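Long-range contacts in galactose-binding lectin (Arachis hypogaea, PDB 6VC4), which binds galactose and its glycosides as a homotetrameric legume lectin that carries manganese and calcium ions: residues F69-K74 against V120-Y125; D83-F88 against H218-W223; G104-S109 against S207-L212. One frame throughout, in Å; residues are numbered along the deposited sequence.

Contact 1 of 3, residues F69-K74 against V120-Y125. With MN (manganese (II) ion), chain F; CA (calcium ion), chain G; QWG ((2R,3R,4S,5R,6S)-2-(hydroxymethyl)-6-{[(2S,3R,4S,5S,6S)-3,4,5-trihydroxy-6-({[(1-{[(2R,3S,4S,5R,6S)-3,4,5-trihydroxy-6-methoxytetrahydro-2H-pyran-2-yl]methyl}-1H-1,2,3-triazol-4-yl)methyl]sulfanyl}methyl)tetrahydro-2H-pyran-2-yl]sulfanyl}tetrahydro-2H-pyran-3,4,5-triol (non-preferred name)), chain E.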
loop_
_atom_site.group_PDB
_atom_site.type_symbol
_atom_site.label_atom_id
_atom_site.label_comp_id
_atom_site.label_asym_id
_atom_site.label_seq_id
_atom_site.Cartn_x
_atom_site.Cartn_y
_atom_site.Cartn_z
ATOM N N PHE A 69 -10.595 -0.294 -12.068
ATOM C CA PHE A 69 -11.342 -1.575 -12.106
ATOM C C PHE A 69 -11.283 -2.164 -13.517
ATOM O O PHE A 69 -10.999 -1.459 -14.463
ATOM C CB PHE A 69 -12.785 -1.433 -11.611
ATOM C CG PHE A 69 -13.596 -0.365 -12.288
ATOM C CD1 PHE A 69 -14.314 -0.628 -13.431
ATOM C CD2 PHE A 69 -13.635 0.916 -11.776
ATOM C CE1 PHE A 69 -15.049 0.360 -14.046
ATOM C CE2 PHE A 69 -14.369 1.904 -12.393
ATOM C CZ PHE A 69 -15.078 1.623 -13.526
ATOM N N SER A 70 -11.503 -3.466 -13.577
ATOM C CA SER A 70 -11.567 -4.198 -14.856
ATOM C C SER A 70 -12.882 -4.975 -14.914
ATOM O O SER A 70 -13.288 -5.557 -13.920
ATOM C CB SER A 70 -10.373 -5.062 -15.086
ATOM O OG SER A 70 -10.385 -6.165 -14.225
ATOM N N PHE A 71 -13.503 -4.931 -16.068
ATOM C CA PHE A 71 -14.775 -5.636 -16.293
ATOM C C PHE A 71 -14.767 -6.322 -17.662
ATOM O O PHE A 71 -13.863 -6.125 -18.447
ATOM C CB PHE A 71 -15.950 -4.675 -16.145
ATOM C CG PHE A 71 -16.097 -3.669 -17.250
ATOM C CD1 PHE A 71 -16.623 -4.042 -18.465
ATOM C CD2 PHE A 71 -15.721 -2.355 -17.067
ATOM C CE1 PHE A 71 -16.753 -3.126 -19.487
ATOM C CE2 PHE A 71 -15.862 -1.436 -18.087
ATOM C CZ PHE A 71 -16.374 -1.825 -19.291
ATOM N N GLU A 72 -15.776 -7.153 -17.872
ATOM C CA GLU A 72 -15.974 -7.860 -19.150
ATOM C C GLU A 72 -17.467 -8.079 -19.418
ATOM O O GLU A 72 -18.193 -8.461 -18.535
ATOM C CB GLU A 72 -15.221 -9.182 -19.142
ATOM C CG GLU A 72 -15.407 -9.968 -20.405
ATOM C CD GLU A 72 -14.987 -11.405 -20.219
ATOM O OE1 GLU A 72 -14.072 -11.641 -19.426
ATOM O OE2 GLU A 72 -15.612 -12.259 -20.837
ATOM N N MET A 73 -17.855 -7.799 -20.640
ATOM C CA MET A 73 -19.211 -8.050 -21.128
ATOM C C MET A 73 -19.118 -9.054 -22.262
ATOM O O MET A 73 -18.295 -8.888 -23.168
ATOM C CB MET A 73 -19.955 -6.772 -21.519
ATOM C CG MET A 73 -20.417 -5.995 -20.290
ATOM S SD MET A 73 -21.344 -4.482 -20.607
ATOM C CE MET A 73 -20.030 -3.341 -21.052
ATOM N N LYS A 74 -19.914 -10.131 -22.175
ATOM C CA LYS A 74 -19.904 -11.198 -23.173
ATOM C C LYS A 74 -21.318 -11.501 -23.669
ATOM O O LYS A 74 -22.254 -11.594 -22.875
ATOM C CB LYS A 74 -19.257 -12.455 -22.590
ATOM C CG LYS A 74 -18.832 -13.464 -23.638
ATOM C CD LYS A 74 -17.834 -14.417 -23.037
ATOM C CE LYS A 74 -17.281 -15.469 -23.984
ATOM N NZ LYS A 74 -18.281 -16.411 -24.582
ATOM N N VAL A 120 -20.588 6.413 -13.705
ATOM C CA VAL A 120 -19.876 6.240 -14.967
ATOM C C VAL A 120 -20.449 4.956 -15.603
ATOM O O VAL A 120 -20.181 3.849 -15.131
ATOM C CB VAL A 120 -18.320 6.202 -14.849
ATOM C CG1 VAL A 120 -17.674 6.088 -16.229
ATOM C CG2 VAL A 120 -17.783 7.410 -14.101
ATOM N N GLU A 121 -21.274 5.123 -16.641
ATOM C CA GLU A 121 -21.924 3.996 -17.305
ATOM C C GLU A 121 -21.184 3.579 -18.583
ATOM O O GLU A 121 -20.623 4.413 -19.308
ATOM C CB GLU A 121 -23.392 4.317 -17.627
ATOM C CG GLU A 121 -23.530 5.564 -18.486
ATOM C CD GLU A 121 -24.840 5.672 -19.226
ATOM O OE1 GLU A 121 -25.875 5.832 -18.549
ATOM O OE2 GLU A 121 -24.821 5.687 -20.477
ATOM N N PHE A 122 -21.186 2.266 -18.809
ATOM C CA PHE A 122 -20.631 1.540 -19.957
ATOM C C PHE A 122 -21.858 0.896 -20.632
ATOM O O PHE A 122 -22.194 -0.257 -20.394
ATOM C CB PHE A 122 -19.563 0.535 -19.466
ATOM C CG PHE A 122 -18.467 1.233 -18.698
ATOM C CD1 PHE A 122 -17.364 1.762 -19.356
ATOM C CD2 PHE A 122 -18.570 1.422 -17.321
ATOM C CE1 PHE A 122 -16.372 2.456 -18.648
ATOM C CE2 PHE A 122 -17.579 2.129 -16.618
ATOM C CZ PHE A 122 -16.499 2.649 -17.290
ATOM N N ASP A 123 -22.579 1.724 -21.379
ATOM C CA ASP A 123 -23.877 1.455 -21.965
ATOM C C ASP A 123 -23.839 0.800 -23.351
ATOM O O ASP A 123 -23.407 1.423 -24.315
ATOM C CB ASP A 123 -24.630 2.782 -22.036
ATOM C CG ASP A 123 -26.113 2.607 -22.251
ATOM O OD1 ASP A 123 -26.539 1.473 -22.533
ATOM O OD2 ASP A 123 -26.850 3.572 -22.053
ATOM N N THR A 124 -24.430 -0.429 -23.457
ATOM C CA THR A 124 -24.404 -1.231 -24.688
ATOM C C THR A 124 -25.743 -1.324 -25.445
ATOM O O THR A 124 -25.873 -2.160 -26.345
ATOM C CB THR A 124 -23.886 -2.638 -24.369
ATOM O OG1 THR A 124 -24.904 -3.411 -23.731
ATOM C CG2 THR A 124 -22.618 -2.605 -23.512
ATOM N N TYR A 125 -26.702 -0.438 -25.144
ATOM C CA TYR A 125 -28.019 -0.449 -25.817
ATOM C C TYR A 125 -28.587 0.962 -25.810
ATOM O O TYR A 125 -28.649 1.597 -24.759
ATOM C CB TYR A 125 -29.015 -1.457 -25.185
ATOM C CG TYR A 125 -30.342 -1.473 -25.922
ATOM C CD1 TYR A 125 -30.530 -2.287 -27.034
ATOM C CD2 TYR A 125 -31.352 -0.573 -25.598
ATOM C CE1 TYR A 125 -31.702 -2.222 -27.787
ATOM C CE2 TYR A 125 -32.492 -0.450 -26.381
ATOM C CZ TYR A 125 -32.683 -1.303 -27.455
ATOM O OH TYR A 125 -33.844 -1.251 -28.185
HETATM MN MN MN F . -26.480 5.653 -22.011
HETATM CA CA CA G . -28.903 2.315 -22.649
HETATM C C4 QWG E . -32.925 -3.317 -23.854
HETATM C C3 QWG E . -33.723 -2.130 -23.318
HETATM C C5 QWG E . -33.654 -3.919 -25.055
HETATM C C1 QWG E . -35.798 -3.258 -24.249
HETATM C C2 QWG E . -35.173 -2.524 -23.057
HETATM C C6 QWG E . -32.959 -5.121 -25.653
HETATM C C10 QWG E . -40.727 -4.149 -26.981
HETATM C C9 QWG E . -40.076 -5.446 -26.526
HETATM C C11 QWG E . -39.733 -2.981 -26.982
HETATM C C7 QWG E . -38.328 -4.181 -25.360
HETATM C C8 QWG E . -39.431 -5.225 -25.172
HETATM O O5 QWG E . -34.970 -4.340 -24.661
HETATM O O2 QWG E . -35.950 -1.382 -22.716
HETATM O O3 QWG E . -33.146 -1.651 -22.113
HETATM O O4 QWG E . -32.722 -4.294 -22.829
HETATM O O6 QWG E . -33.325 -5.358 -27.011
HETATM O O11 QWG E . -38.895 -2.952 -25.804
HETATM O O8 QWG E . -38.934 -6.443 -24.628
HETATM O O9 QWG E . -41.048 -6.485 -26.438
HETATM O O10 QWG E . -41.290 -4.347 -28.278
HETATM S S1 QWG E . -37.434 -3.889 -23.809
HETATM O O HOH W 1 -28.033 5.666 -20.046
HETATM O O HOH W 2 -26.293 7.878 -22.064
HETATM O O HOH W 3 -28.829 0.214 -21.893
HETATM O O HOH W 4 -29.610 3.343 -20.517
#

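Contact 2 of 3, residues D83-F88 against H218-W223. With QWG ((2R,3R,4S,5R,6S)-2-(hydroxymethyl)-6-{[(2S,3R,4S,5S,6S)-3,4,5-trihydroxy-6-({[(1-{[(2R,3S,4S,5R,6S)-3,4,5-trihydroxy-6-methoxytetrahydro-2H-pyran-2-yl]methyl}-1H-1,2,3-triazol-4-yl)methyl]sulfanyl}methyl)tetrahydro-2H-pyran-2-yl]sulfanyl}tetrahydro-2H-pyran-3,4,5-triol (non-preferred name)), chain E.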
loop_
_atom_site.group_PDB
_atom_site.type_symbol
_atom_site.label_atom_id
_atom_site.label_comp_id
_atom_site.label_asym_id
_atom_site.label_seq_id
_atom_site.Cartn_x
_atom_site.Cartn_y
_atom_site.Cartn_z
ATOM N N ASP A 83 -27.749 -4.797 -20.746
ATOM C CA ASP A 83 -27.821 -3.357 -21.063
ATOM C C ASP A 83 -26.557 -2.538 -20.771
ATOM O O ASP A 83 -26.441 -1.418 -21.268
ATOM C CB ASP A 83 -28.983 -2.754 -20.304
ATOM C CG ASP A 83 -30.253 -2.952 -21.065
ATOM O OD1 ASP A 83 -30.929 -4.018 -20.852
ATOM O OD2 ASP A 83 -30.586 -2.072 -21.881
ATOM N N GLY A 84 -25.711 -3.092 -19.910
ATOM C CA GLY A 84 -24.448 -2.466 -19.531
ATOM C C GLY A 84 -24.176 -2.474 -18.045
ATOM O O GLY A 84 -24.948 -3.037 -17.285
ATOM N N ILE A 85 -23.073 -1.837 -17.698
ATOM C CA ILE A 85 -22.551 -1.728 -16.313
ATOM C C ILE A 85 -22.425 -0.243 -15.961
ATOM O O ILE A 85 -22.048 0.517 -16.819
ATOM C CB ILE A 85 -21.174 -2.420 -16.220
ATOM C CG1 ILE A 85 -21.214 -3.880 -16.657
ATOM C CG2 ILE A 85 -20.559 -2.280 -14.852
ATOM C CD1 ILE A 85 -19.902 -4.579 -16.541
ATOM N N ILE A 86 -22.750 0.104 -14.719
ATOM C CA ILE A 86 -22.519 1.460 -14.170
ATOM C C ILE A 86 -21.699 1.367 -12.873
ATOM O O ILE A 86 -22.007 0.562 -12.017
ATOM C CB ILE A 86 -23.799 2.304 -14.004
ATOM C CG1 ILE A 86 -23.445 3.746 -13.630
ATOM C CG2 ILE A 86 -24.783 1.673 -13.041
ATOM C CD1 ILE A 86 -24.599 4.681 -13.542
ATOM N N PHE A 87 -20.634 2.145 -12.835
ATOM C CA PHE A 87 -19.817 2.347 -11.625
ATOM C C PHE A 87 -20.483 3.524 -10.956
ATOM O O PHE A 87 -20.541 4.599 -11.561
ATOM C CB PHE A 87 -18.330 2.586 -11.940
ATOM C CG PHE A 87 -17.555 3.169 -10.776
ATOM C CD1 PHE A 87 -17.318 2.416 -9.631
ATOM C CD2 PHE A 87 -17.109 4.494 -10.804
ATOM C CE1 PHE A 87 -16.610 2.966 -8.545
ATOM C CE2 PHE A 87 -16.422 5.043 -9.709
ATOM C CZ PHE A 87 -16.174 4.273 -8.592
ATOM N N PHE A 88 -21.030 3.332 -9.753
ATOM C CA PHE A 88 -21.828 4.416 -9.169
ATOM C C PHE A 88 -21.489 4.710 -7.713
ATOM O O PHE A 88 -20.780 3.960 -7.046
ATOM C CB PHE A 88 -23.346 4.113 -9.314
ATOM C CG PHE A 88 -23.925 3.026 -8.401
ATOM C CD1 PHE A 88 -23.626 1.684 -8.608
ATOM C CD2 PHE A 88 -24.755 3.359 -7.342
ATOM C CE1 PHE A 88 -24.141 0.695 -7.762
ATOM C CE2 PHE A 88 -25.322 2.361 -6.525
ATOM C CZ PHE A 88 -25.013 1.037 -6.746
ATOM N N HIS A 218 -22.341 -9.862 -17.532
ATOM C CA HIS A 218 -21.697 -8.640 -16.974
ATOM C C HIS A 218 -20.762 -9.091 -15.846
ATOM O O HIS A 218 -21.259 -9.557 -14.854
ATOM C CB HIS A 218 -22.744 -7.653 -16.457
ATOM C CG HIS A 218 -23.748 -7.163 -17.441
ATOM N ND1 HIS A 218 -24.985 -7.690 -17.549
ATOM C CD2 HIS A 218 -23.735 -6.131 -18.298
ATOM C CE1 HIS A 218 -25.673 -7.032 -18.437
ATOM N NE2 HIS A 218 -24.950 -6.079 -18.882
ATOM N N LEU A 219 -19.463 -8.891 -15.992
ATOM C CA LEU A 219 -18.476 -9.390 -15.002
ATOM C C LEU A 219 -17.607 -8.266 -14.448
ATOM O O LEU A 219 -17.157 -7.490 -15.222
ATOM C CB LEU A 219 -17.540 -10.392 -15.685
ATOM C CG LEU A 219 -18.150 -11.709 -16.145
ATOM C CD1 LEU A 219 -17.121 -12.527 -16.895
ATOM C CD2 LEU A 219 -18.682 -12.476 -14.958
ATOM N N ILE A 220 -17.419 -8.241 -13.135
ATOM C CA ILE A 220 -16.434 -7.347 -12.478
ATOM C C ILE A 220 -15.264 -8.262 -12.103
ATOM O O ILE A 220 -15.493 -9.244 -11.416
ATOM C CB ILE A 220 -17.015 -6.596 -11.268
ATOM C CG1 ILE A 220 -18.278 -5.812 -11.620
ATOM C CG2 ILE A 220 -15.947 -5.722 -10.641
ATOM C CD1 ILE A 220 -18.168 -4.961 -12.837
ATOM N N ARG A 221 -14.077 -7.947 -12.604
ATOM C CA ARG A 221 -12.886 -8.805 -12.410
ATOM C C ARG A 221 -11.983 -8.304 -11.288
ATOM O O ARG A 221 -11.460 -9.119 -10.584
ATOM C CB ARG A 221 -12.164 -8.919 -13.745
ATOM C CG ARG A 221 -13.040 -9.560 -14.801
ATOM C CD ARG A 221 -12.562 -9.373 -16.208
ATOM N NE ARG A 221 -11.178 -9.750 -16.258
ATOM C CZ ARG A 221 -10.781 -10.988 -16.404
ATOM N NH1 ARG A 221 -11.682 -11.946 -16.522
ATOM N NH2 ARG A 221 -9.500 -11.263 -16.433
ATOM N N SER A 222 -11.840 -6.998 -11.149
ATOM C CA SER A 222 -10.962 -6.428 -10.102
ATOM C C SER A 222 -11.368 -4.986 -9.778
ATOM O O SER A 222 -12.026 -4.380 -10.572
ATOM C CB SER A 222 -9.531 -6.515 -10.502
ATOM O OG SER A 222 -9.306 -5.795 -11.685
ATOM N N TRP A 223 -10.933 -4.501 -8.623
ATOM C CA TRP A 223 -11.285 -3.150 -8.138
ATOM C C TRP A 223 -10.284 -2.665 -7.090
ATOM O O TRP A 223 -10.108 -3.336 -6.094
ATOM C CB TRP A 223 -12.698 -3.150 -7.559
ATOM C CG TRP A 223 -13.259 -1.797 -7.263
ATOM C CD1 TRP A 223 -12.852 -0.595 -7.762
ATOM C CD2 TRP A 223 -14.379 -1.510 -6.416
ATOM N NE1 TRP A 223 -13.627 0.415 -7.272
ATOM C CE2 TRP A 223 -14.578 -0.111 -6.450
ATOM C CE3 TRP A 223 -15.227 -2.289 -5.627
ATOM C CZ2 TRP A 223 -15.595 0.503 -5.725
ATOM C CZ3 TRP A 223 -16.226 -1.674 -4.911
ATOM C CH2 TRP A 223 -16.397 -0.299 -4.956
HETATM C C4 QWG E . -32.925 -3.317 -23.854
HETATM C C3 QWG E . -33.723 -2.130 -23.318
HETATM C C5 QWG E . -33.654 -3.919 -25.055
HETATM C C1 QWG E . -35.798 -3.258 -24.249
HETATM C C2 QWG E . -35.173 -2.524 -23.057
HETATM C C6 QWG E . -32.959 -5.121 -25.653
HETATM C C10 QWG E . -40.727 -4.149 -26.981
HETATM C C9 QWG E . -40.076 -5.446 -26.526
HETATM C C11 QWG E . -39.733 -2.981 -26.982
HETATM C C7 QWG E . -38.328 -4.181 -25.360
HETATM C C8 QWG E . -39.431 -5.225 -25.172
HETATM O O5 QWG E . -34.970 -4.340 -24.661
HETATM O O2 QWG E . -35.950 -1.382 -22.716
HETATM O O3 QWG E . -33.146 -1.651 -22.113
HETATM O O4 QWG E . -32.722 -4.294 -22.829
HETATM O O6 QWG E . -33.325 -5.358 -27.011
HETATM O O11 QWG E . -38.895 -2.952 -25.804
HETATM O O8 QWG E . -38.934 -6.443 -24.628
HETATM O O9 QWG E . -41.048 -6.485 -26.438
HETATM O O10 QWG E . -41.290 -4.347 -28.278
HETATM S S1 QWG E . -37.434 -3.889 -23.809
#

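Contact 3 of 3, residues G104-S109 against S207-L212. With QWG ((2R,3R,4S,5R,6S)-2-(hydroxymethyl)-6-{[(2S,3R,4S,5S,6S)-3,4,5-trihydroxy-6-({[(1-{[(2R,3S,4S,5R,6S)-3,4,5-trihydroxy-6-methoxytetrahydro-2H-pyran-2-yl]methyl}-1H-1,2,3-triazol-4-yl)methyl]sulfanyl}methyl)tetrahydro-2H-pyran-2-yl]sulfanyl}tetrahydro-2H-pyran-3,4,5-triol (non-preferred name)), chain E.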
loop_
_atom_site.group_PDB
_atom_site.type_symbol
_atom_site.label_atom_id
_atom_site.label_comp_id
_atom_site.label_asym_id
_atom_site.label_seq_id
_atom_site.Cartn_x
_atom_site.Cartn_y
_atom_site.Cartn_z
ATOM N N GLY A 104 -32.651 -0.366 -19.434
ATOM C CA GLY A 104 -31.960 0.917 -19.586
ATOM C C GLY A 104 -31.722 1.701 -18.306
ATOM O O GLY A 104 -30.986 2.694 -18.318
ATOM N N THR A 105 -32.412 1.313 -17.212
ATOM C CA THR A 105 -32.304 1.956 -15.892
ATOM C C THR A 105 -30.963 1.624 -15.241
ATOM O O THR A 105 -30.600 2.250 -14.245
ATOM C CB THR A 105 -33.492 1.539 -14.956
ATOM O OG1 THR A 105 -33.311 0.198 -14.439
ATOM C CG2 THR A 105 -34.853 1.710 -15.617
ATOM N N LEU A 106 -30.292 0.553 -15.745
ATOM C CA LEU A 106 -28.990 0.011 -15.317
ATOM C C LEU A 106 -28.984 -0.367 -13.820
ATOM O O LEU A 106 -27.910 -0.515 -13.213
ATOM C CB LEU A 106 -27.833 0.981 -15.657
ATOM C CG LEU A 106 -27.643 1.356 -17.131
ATOM C CD1 LEU A 106 -26.558 2.467 -17.267
ATOM C CD2 LEU A 106 -27.297 0.125 -18.005
ATOM N N GLY A 107 -30.181 -0.549 -13.260
ATOM C CA GLY A 107 -30.371 -0.912 -11.859
ATOM C C GLY A 107 -30.185 0.197 -10.841
ATOM O O GLY A 107 -30.173 -0.072 -9.644
ATOM N N VAL A 108 -30.108 1.461 -11.281
ATOM C CA VAL A 108 -29.885 2.576 -10.358
ATOM C C VAL A 108 -31.000 3.632 -10.425
ATOM O O VAL A 108 -31.025 4.551 -9.597
ATOM C CB VAL A 108 -28.487 3.245 -10.599
ATOM C CG1 VAL A 108 -27.358 2.298 -10.227
ATOM C CG2 VAL A 108 -28.333 3.741 -12.044
ATOM N N SER A 109 -31.883 3.541 -11.436
ATOM C CA SER A 109 -32.929 4.552 -11.573
ATOM C C SER A 109 -34.339 3.955 -11.687
ATOM O O SER A 109 -34.491 2.739 -11.833
ATOM C CB SER A 109 -32.637 5.422 -12.781
ATOM O OG SER A 109 -32.891 4.736 -13.996
ATOM N N SER A 207 -23.324 -1.718 -10.790
ATOM C CA SER A 207 -24.682 -2.214 -11.067
ATOM C C SER A 207 -24.791 -2.581 -12.551
ATOM O O SER A 207 -24.198 -1.942 -13.365
ATOM C CB SER A 207 -25.714 -1.188 -10.678
ATOM O OG SER A 207 -27.016 -1.617 -10.965
ATOM N N ALA A 208 -25.555 -3.617 -12.834
ATOM C CA ALA A 208 -25.856 -4.020 -14.206
ATOM C C ALA A 208 -27.279 -4.540 -14.273
ATOM O O ALA A 208 -27.838 -4.977 -13.260
ATOM C CB ALA A 208 -24.873 -5.071 -14.698
ATOM N N SER A 209 -27.864 -4.506 -15.465
ATOM C CA SER A 209 -29.236 -4.959 -15.655
ATOM C C SER A 209 -29.466 -5.466 -17.068
ATOM O O SER A 209 -28.634 -5.302 -17.962
ATOM C CB SER A 209 -30.214 -3.831 -15.327
ATOM O OG SER A 209 -30.037 -2.710 -16.174
ATOM N N GLY A 210 -30.571 -6.152 -17.218
ATOM C CA GLY A 210 -31.048 -6.662 -18.488
ATOM C C GLY A 210 -32.554 -6.559 -18.510
ATOM O O GLY A 210 -33.163 -6.179 -17.508
ATOM N N SER A 211 -33.160 -6.877 -19.649
ATOM C CA SER A 211 -34.611 -6.891 -19.821
ATOM C C SER A 211 -35.090 -8.336 -20.203
ATOM O O SER A 211 -34.381 -9.300 -19.920
ATOM C CB SER A 211 -35.012 -5.870 -20.875
ATOM O OG SER A 211 -34.402 -6.221 -22.105
ATOM N N LEU A 212 -36.255 -8.482 -20.846
ATOM C CA LEU A 212 -36.731 -9.790 -21.308
ATOM C C LEU A 212 -35.846 -10.255 -22.469
ATOM O O LEU A 212 -35.281 -11.352 -22.398
ATOM C CB LEU A 212 -38.227 -9.741 -21.715
ATOM C CG LEU A 212 -38.895 -11.128 -22.007
ATOM C CD1 LEU A 212 -40.342 -11.181 -21.474
ATOM C CD2 LEU A 212 -38.934 -11.404 -23.493
HETATM C C4 QWG E . -32.925 -3.317 -23.854
HETATM C C3 QWG E . -33.723 -2.130 -23.318
HETATM C C5 QWG E . -33.654 -3.919 -25.055
HETATM C C1 QWG E . -35.798 -3.258 -24.249
HETATM C C2 QWG E . -35.173 -2.524 -23.057
HETATM C C6 QWG E . -32.959 -5.121 -25.653
HETATM C C10 QWG E . -40.727 -4.149 -26.981
HETATM C C9 QWG E . -40.076 -5.446 -26.526
HETATM C C11 QWG E . -39.733 -2.981 -26.982
HETATM C C7 QWG E . -38.328 -4.181 -25.360
HETATM C C8 QWG E . -39.431 -5.225 -25.172
HETATM O O5 QWG E . -34.970 -4.340 -24.661
HETATM O O2 QWG E . -35.950 -1.382 -22.716
HETATM O O3 QWG E . -33.146 -1.651 -22.113
HETATM O O4 QWG E . -32.722 -4.294 -22.829
HETATM O O6 QWG E . -33.325 -5.358 -27.011
HETATM O O11 QWG E . -38.895 -2.952 -25.804
HETATM O O8 QWG E . -38.934 -6.443 -24.628
HETATM O O9 QWG E . -41.048 -6.485 -26.438
HETATM O O10 QWG E . -41.290 -4.347 -28.278
HETATM S S1 QWG E . -37.434 -3.889 -23.809
#

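Contact 1 of 3, residues F69-K74 against V120-Y125
Phe71 and Phe122 meet in an edge-to-face pair between the two sheets of the legume lectin sandwich, ring centroids 4.8 Å apart and planes at 53°. The Phe71 edge points into one face of Phe122, its CE2 lying over the ring centre. Phe69 and Phe122 approach each other from opposite sheets, and Phe69 presents its edge, Phe69 CZ lying 4.0 Å from Phe122 CE2. Two residues apart, Phe69 and Phe71 share the inward side of their strand. Flat, wholly apolar rings suit this buried place, because an edge can meet a face with no polar atom to satisfy. Further along, Met73 and Thr124 reach toward each other: Met73 CE lies 3.6 Å from Thr124 CG2. Met73 suits this place because its unbranched chain, bent at chi3 (-78°), can bring a methyl to both Thr124 and the carbonyl O of Phe122. Thr124 divides its tasks, with CG2 on the methionine and OG1 hydrogen-bonded to Gln216 and Pro81.

Side chains alternate along 121-124: Phe122 and Thr124 face the other sheet, while Glu121 and Asp123 face the metals. Asp123 OD2 bridges both ions, 2.1 Å from manganese and 2.5 Å from calcium, and Asp123 OD1 also binds calcium. Glu121 OE2 is a second manganese ligand. In an Asx turn, Tyr125 N donates to Asp123 OD1 from above the carboxylate plane; the backbone O of Tyr125 binds calcium at 2.2 Å, and one face of its ring lies against the sugar carbons C3 to C5 of the ligand. Asp132 and His137 complete the protein ligands of manganese, Asp132 and Asn127 those of calcium.

Strand 64-74 lies between strands 159-168 and 217-229 of its sheet, whereas strand 117-123 runs between strands 84-91 and 137-141 of the other.

Contact 2 of 3, residues D83-F88 against H218-W223
Strands 84-88 and 218-223 run at 40° to each other with axes 8.0 Å apart at closest approach, His218 lying opposite Ile85, and belong to the two facing sheets of the legume lectin sandwich. Their one hydrogen bond across the gap runs from Gly84 N to His218 NE2, at 3.2 Å and with a bent N-H...N angle of 141°, the donor being tilted out of the imidazole plane. To accept this bond NE2 must lack a proton; the ring is therefore probably neutral, with its hydrogen on ND1, which is hydrogen-bonded to Thr35 OG1. Gly84 suits its site because its positive phi would press a side chain against the preceding carbonyl.

Ile85 and His218 lie alongside, pointing opposite ways, with Ile85 CG1 3.8 Å from His218 CD2; CD1 and CG2 of Ile85 both meet the CD1 methyl of Ile220. Branched and apolar, the isoleucines suit the buried interface, each offering methyls to the other sheet. Farther from the sugar, Phe87 and Trp223 cross at about a right angle: Trp223 CZ2 meets the Phe87 edge in the ring plane, 3.9 Å from Phe87 CE1. Broad aromatic rings can span the gap here, and Thr67 satisfies Trp223 NE1.

Just before the strand, Asp83 follows a cis peptide bond, as is familiar in legume lectins. A carboxylate suits a place where two hydroxyls must be accepted: ligand O4 donates to Asp83 OD1 at 2.7 Å and ligand O3 to Asp83 OD2 at 2.6 Å.

Contact 3 of 3, residues G104-S109 against S207-L212
The carbonyl O of Leu106 accepts a hydrogen bond from Ser207 OG, 2.7 Å away, in the carbonyl plane and on a lone pair, with a C=O...O angle of 139°. The bond ties the loop after strand 84-91 of this legume lectin sandwich to the end of strand 201-209. Ser207 carries OG anti to its own backbone nitrogen (chi1 178°), which extends the hydroxyl toward the loop. A serine suits the place: it is short enough to fit beneath a closely approaching backbone and still brings a donor to the buried carbonyl.

Gly107 CA passes 3.5 Å from Ser207 OG. A side chain there would run into the serine oxygen, and the positive phi (76°) favours glycine as well. Beside it, Val108 CG1 packs on Ser207 CB at 3.9 Å. Ser209, two residues on and on the same side of the strand, brings OG to 3.0 Å from Leu106 CA, while its hydroxyl is hydrogen-bonded to the carbonyl O of Gly103.

Within the loop, Val108 N donates to Thr105 O, which helps to hold the turn that presents Leu106. The Leu106 side chain packs on Glu121, a manganese ligand, and so joins the loop to the metal site. Both segments also border the sugar: Gly104 N stands 3.0 Å from ligand O3, and Ser211 OG lies 2.7 Å from ligand O4.

How the contacts relate
From the N terminus the chain lays down 69-74, then 83-88, then the loop 104-109, and reaches 120-125, where contact 1 closes a loop of 45 residues. Segment 207-212 returns to the loop in contact 3, and 218-223 follows at once to close contact 2. Contact 3 therefore lies wholly within the span of contact 2, while contact 1 crosses both. Contacts 1 and 2 join the two sheets: 69-74 and 218-223 are neighbours in one, 83-88 and 120-125 in the other, where Phe122 N probably hydrogen-bonds Ile85 O (2.8 Å). Contact 3 adds a loop to the second sheet. All three reach the bound sugar.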